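Local coordinates for protein exodeoxyribonuclease (Neisseria meningitidis, PDB 2JC5) that probably cleaves DNA at abasic sites as a metal-dependent AP endonuclease of the ExoA repair family, binding magnesium or manganese, at residues Gly56-Gly68 against Glu88-Phe100. Residues are numbered along the deposited sequence; the frame is centred on the assembly and turned at random.
Sequences GHWHCAEKRGYSG and EFDREGRFVRCDF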
# COMPACT_ATOMS: atom_id res chain seq x y z
N GLY A 56 -2.99 16.68 1.67
CA GLY A 56 -3.26 15.56 0.78
C GLY A 56 -2.59 15.76 -0.56
O GLY A 56 -2.60 16.87 -1.11
N HIS A 57 -2.00 14.69 -1.06
CA HIS A 57 -1.37 14.67 -2.36
C HIS A 57 -1.75 13.37 -3.03
O HIS A 57 -1.75 12.31 -2.41
CB HIS A 57 0.13 14.80 -2.22
CG HIS A 57 0.52 16.11 -1.64
ND1 HIS A 57 0.63 17.25 -2.41
CD2 HIS A 57 0.67 16.50 -0.35
CE1 HIS A 57 0.90 18.28 -1.62
NE2 HIS A 57 0.91 17.86 -0.37
N TRP A 58 -2.13 13.47 -4.30
CA TRP A 58 -2.67 12.32 -5.00
C TRP A 58 -2.16 12.26 -6.44
O TRP A 58 -1.71 13.28 -7.02
CB TRP A 58 -4.20 12.34 -4.98
CG TRP A 58 -4.77 13.61 -5.51
CD1 TRP A 58 -5.00 13.93 -6.81
CD2 TRP A 58 -5.13 14.77 -4.74
NE1 TRP A 58 -5.49 15.20 -6.90
CE2 TRP A 58 -5.57 15.74 -5.65
CE3 TRP A 58 -5.11 15.08 -3.38
CZ2 TRP A 58 -5.99 17.01 -5.25
CZ3 TRP A 58 -5.52 16.34 -2.98
CH2 TRP A 58 -5.96 17.28 -3.90
N HIS A 59 -2.23 11.05 -6.99
CA HIS A 59 -1.99 10.84 -8.41
C HIS A 59 -3.15 10.02 -8.93
O HIS A 59 -3.28 8.85 -8.57
CB HIS A 59 -0.68 10.12 -8.70
CG HIS A 59 -0.24 10.23 -10.13
ND1 HIS A 59 0.90 9.64 -10.62
CD2 HIS A 59 -0.81 10.87 -11.18
CE1 HIS A 59 1.03 9.94 -11.91
NE2 HIS A 59 0.02 10.70 -12.26
N CYS A 60 -3.98 10.64 -9.77
CA CYS A 60 -5.15 9.99 -10.33
C CYS A 60 -4.84 9.44 -11.72
O CYS A 60 -3.86 9.85 -12.36
CB CYS A 60 -6.33 10.97 -10.42
SG CYS A 60 -6.86 11.61 -8.81
N ALA A 61 -5.68 8.51 -12.16
CA ALA A 61 -5.54 7.90 -13.50
C ALA A 61 -6.24 8.74 -14.56
O ALA A 61 -7.18 9.47 -14.27
CB ALA A 61 -6.12 6.51 -13.49
N GLU A 62 -5.82 8.56 -15.81
CA GLU A 62 -6.48 9.18 -16.96
C GLU A 62 -7.81 8.52 -17.27
O GLU A 62 -8.74 9.20 -17.71
CB GLU A 62 -5.57 9.12 -18.19
CG GLU A 62 -4.31 9.97 -18.03
CD GLU A 62 -3.38 9.95 -19.23
OE1 GLU A 62 -3.57 9.11 -20.15
OE2 GLU A 62 -2.44 10.78 -19.23
N LYS A 63 -7.92 7.21 -17.05
CA LYS A 63 -9.20 6.49 -17.20
C LYS A 63 -10.14 6.84 -16.04
O LYS A 63 -9.70 7.01 -14.91
CB LYS A 63 -8.98 4.97 -17.22
CG LYS A 63 -8.26 4.40 -18.45
CD LYS A 63 -7.83 2.93 -18.24
CE LYS A 63 -7.26 2.28 -19.50
NZ LYS A 63 -6.91 0.85 -19.31
N ARG A 64 -11.43 6.92 -16.33
CA ARG A 64 -12.45 7.18 -15.31
C ARG A 64 -12.64 5.99 -14.37
O ARG A 64 -12.67 4.83 -14.78
CB ARG A 64 -13.81 7.49 -15.94
CG ARG A 64 -13.92 8.81 -16.66
CD ARG A 64 -15.38 9.07 -17.10
NE ARG A 64 -15.46 10.06 -18.18
N GLY A 65 -12.83 6.29 -13.10
CA GLY A 65 -13.21 5.29 -12.12
C GLY A 65 -12.17 4.22 -11.89
O GLY A 65 -12.52 3.06 -11.64
N TYR A 66 -10.90 4.62 -11.94
CA TYR A 66 -9.82 3.65 -12.02
C TYR A 66 -8.65 4.05 -11.17
O TYR A 66 -8.17 5.18 -11.26
CB TYR A 66 -9.36 3.57 -13.48
CG TYR A 66 -8.28 2.57 -13.77
CD1 TYR A 66 -8.44 1.24 -13.48
CD2 TYR A 66 -7.10 2.97 -14.37
CE1 TYR A 66 -7.46 0.33 -13.77
CE2 TYR A 66 -6.11 2.07 -14.67
CZ TYR A 66 -6.29 0.76 -14.37
OH TYR A 66 -5.30 -0.16 -14.70
N SER A 67 -8.15 3.11 -10.37
CA SER A 67 -6.83 3.25 -9.76
C SER A 67 -6.71 4.57 -8.98
O SER A 67 -7.70 5.02 -8.38
CB SER A 67 -5.76 3.05 -10.86
OG SER A 67 -4.45 2.98 -10.33
N GLY A 68 -5.52 5.16 -8.94
CA GLY A 68 -5.30 6.39 -8.17
C GLY A 68 -4.81 6.07 -6.76
O GLY A 68 -5.26 5.11 -6.13
N GLU A 88 3.85 5.17 -19.06
CA GLU A 88 2.97 4.00 -19.15
C GLU A 88 2.24 3.74 -17.83
O GLU A 88 1.06 3.41 -17.81
CB GLU A 88 3.74 2.73 -19.55
CG GLU A 88 2.83 1.54 -19.83
CD GLU A 88 3.57 0.24 -20.11
OE1 GLU A 88 4.80 0.24 -20.33
OE2 GLU A 88 2.88 -0.81 -20.10
N PHE A 89 2.96 3.87 -16.72
CA PHE A 89 2.41 3.54 -15.42
C PHE A 89 1.78 4.77 -14.78
O PHE A 89 0.75 4.67 -14.11
CB PHE A 89 3.51 2.98 -14.52
CG PHE A 89 4.25 1.81 -15.13
CD1 PHE A 89 3.57 0.73 -15.66
CD2 PHE A 89 5.63 1.78 -15.14
CE1 PHE A 89 4.28 -0.35 -16.23
CE2 PHE A 89 6.33 0.70 -15.70
CZ PHE A 89 5.64 -0.35 -16.23
N ASP A 90 2.39 5.94 -14.99
CA ASP A 90 1.86 7.17 -14.43
C ASP A 90 0.50 7.56 -14.97
O ASP A 90 -0.28 8.20 -14.25
CB ASP A 90 2.86 8.32 -14.58
CG ASP A 90 4.03 8.20 -13.63
OD1 ASP A 90 3.94 7.44 -12.64
OD2 ASP A 90 5.05 8.87 -13.89
N ARG A 91 0.17 7.14 -16.20
CA ARG A 91 -1.17 7.38 -16.73
C ARG A 91 -2.21 6.65 -15.89
O ARG A 91 -3.38 6.94 -16.00
CB ARG A 91 -1.28 7.01 -18.20
CG ARG A 91 -0.65 8.06 -19.10
CD ARG A 91 -0.73 7.68 -20.57
NE ARG A 91 0.29 8.39 -21.33
CZ ARG A 91 -0.94 4.04 -20.34
NH1 ARG A 91 -1.70 3.06 -19.83
NH2 ARG A 91 0.08 3.74 -21.13
N GLU A 92 -1.77 5.69 -15.07
CA GLU A 92 -2.68 4.91 -14.24
C GLU A 92 -2.75 5.35 -12.78
O GLU A 92 -3.54 4.77 -12.02
CB GLU A 92 -2.30 3.43 -14.32
CG GLU A 92 -2.33 2.90 -15.79
CD GLU A 92 -2.12 1.40 -15.94
OE1 GLU A 92 -1.84 0.69 -14.94
OE2 GLU A 92 -2.25 0.91 -17.11
N GLY A 93 -1.97 6.34 -12.37
CA GLY A 93 -2.07 6.86 -10.99
C GLY A 93 -1.71 5.86 -9.91
O GLY A 93 -2.56 5.41 -9.14
N ARG A 94 -0.43 5.50 -9.85
CA ARG A 94 0.02 4.40 -9.00
C ARG A 94 1.09 4.72 -7.97
O ARG A 94 1.41 3.86 -7.18
CB ARG A 94 0.49 3.25 -9.90
CG ARG A 94 -0.62 2.66 -10.73
CD ARG A 94 -0.18 1.45 -11.52
NE ARG A 94 -1.31 0.87 -12.23
CZ ARG A 94 -2.24 0.10 -11.69
NH1 ARG A 94 -2.16 -0.27 -10.42
NH2 ARG A 94 -3.26 -0.34 -12.42
N PHE A 95 1.61 5.95 -7.93
CA PHE A 95 2.75 6.27 -7.06
C PHE A 95 2.74 7.73 -6.64
O PHE A 95 2.71 8.62 -7.49
CB PHE A 95 4.05 5.96 -7.81
CG PHE A 95 5.32 6.25 -7.05
CD1 PHE A 95 5.81 7.53 -6.96
CD2 PHE A 95 6.04 5.22 -6.45
CE1 PHE A 95 7.00 7.80 -6.25
CE2 PHE A 95 7.23 5.48 -5.76
CZ PHE A 95 7.70 6.77 -5.67
N VAL A 96 2.75 7.95 -5.32
CA VAL A 96 2.95 9.29 -4.72
C VAL A 96 3.94 9.15 -3.60
O VAL A 96 3.88 8.20 -2.82
CB VAL A 96 1.65 9.91 -4.18
CG1 VAL A 96 1.93 11.18 -3.32
CG2 VAL A 96 0.71 10.22 -5.30
N ARG A 97 4.86 10.10 -3.52
CA ARG A 97 5.87 10.13 -2.47
C ARG A 97 5.83 11.47 -1.76
O ARG A 97 5.87 12.51 -2.41
CB ARG A 97 7.26 9.94 -3.06
CG ARG A 97 8.39 10.12 -2.06
CD ARG A 97 9.74 9.83 -2.66
NE ARG A 97 10.81 10.18 -1.73
CZ ARG A 97 12.08 9.79 -1.83
NH1 ARG A 97 12.48 9.01 -2.81
NH2 ARG A 97 12.95 10.17 -0.91
N CYS A 98 5.77 11.44 -0.43
CA CYS A 98 5.81 12.65 0.39
C CYS A 98 6.99 12.60 1.34
O CYS A 98 7.20 11.59 2.03
CB CYS A 98 4.52 12.81 1.16
SG CYS A 98 3.13 13.21 0.11
N ASP A 99 7.76 13.69 1.37
CA ASP A 99 8.94 13.82 2.22
C ASP A 99 8.69 14.78 3.38
O ASP A 99 8.08 15.85 3.21
CB ASP A 99 10.13 14.35 1.41
CG ASP A 99 10.54 13.46 0.26
OD1 ASP A 99 10.18 12.27 0.26
OD2 ASP A 99 11.22 13.99 -0.64
N PHE A 100 9.17 14.39 4.55
CA PHE A 100 9.08 15.18 5.77
C PHE A 100 10.46 15.14 6.41
O PHE A 100 10.79 14.18 7.11
CB PHE A 100 8.06 14.60 6.74
CG PHE A 100 6.73 14.28 6.13
CD1 PHE A 100 6.53 13.06 5.50
CD2 PHE A 100 5.66 15.17 6.21
CE1 PHE A 100 5.29 12.74 4.92
CE2 PHE A 100 4.43 14.86 5.65
CZ PHE A 100 4.23 13.65 5.02
O HOH W 1 1.85 7.12 -10.71
O HOH W 2 -2.37 10.02 -14.65
O HOH W 3 -5.58 5.34 -16.82
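Ser67 and Glu92 make the shortest polar contact here: the serine hydroxyl donates to the Glu92 carbonyl, OG to O 2.6 Å. Turning OG opposite the backbone N brings it to this carbonyl and also over the centre of one guanidinium face of Arg94. At the edge of the same guanidinium, close to its plane, lies the Tyr66 hydroxyl; the Arg94 NH2 to Tyr66 OH bond is 3.1 Å but weak, being strongly bent at the hydrogen. Tyrosine ring and guanidinium stand 82° apart. Arg94 is further fixed by its NE, which reaches Glu92 OE1 on the anti lone pair at 2.8 Å, while Tyr109 O takes NH1 and Arg119 pairs with Glu92 OE2. This buried carboxylate is thus held between two arginines, which would probably favour its ionised form.

At the Asp90–Gly93 type I turn, Gly93 CA lies over one face of the His59 ring, 4.1 Å from the centroid and 17° off the normal, a CH-pi contact. Its bare CA lets the backbone of His59-Ala61 run close by, His59 O lying 3.4 Å from Gly93 CA; the positive phi also suits glycine. A water joins His59 ND1, weakly, to Asp90 OD1 and Arg94 N, and the Asp90 carboxylate is also held by the backbone N of Gly85 and Met84. Farther out, Glu62 N donates almost straight to Arg91 O, at 2.9 Å.

Val96 packs its CG2 on His59 CB at 3.7 Å, and Cys98 SG sits obliquely to the His57 ring. Strands 56-59 and 95-100, from different sheets, run at 153° with axes 6.5 Å apart, facing each other through side chains. Helix 117-139 covers the other face of the 95-100 sheet, where Phe95 meets Phe130. This is the four-layered alpha/beta sandwich of the DNase I-like fold, its loops here bordering Tyr109, the predicted active-site residue.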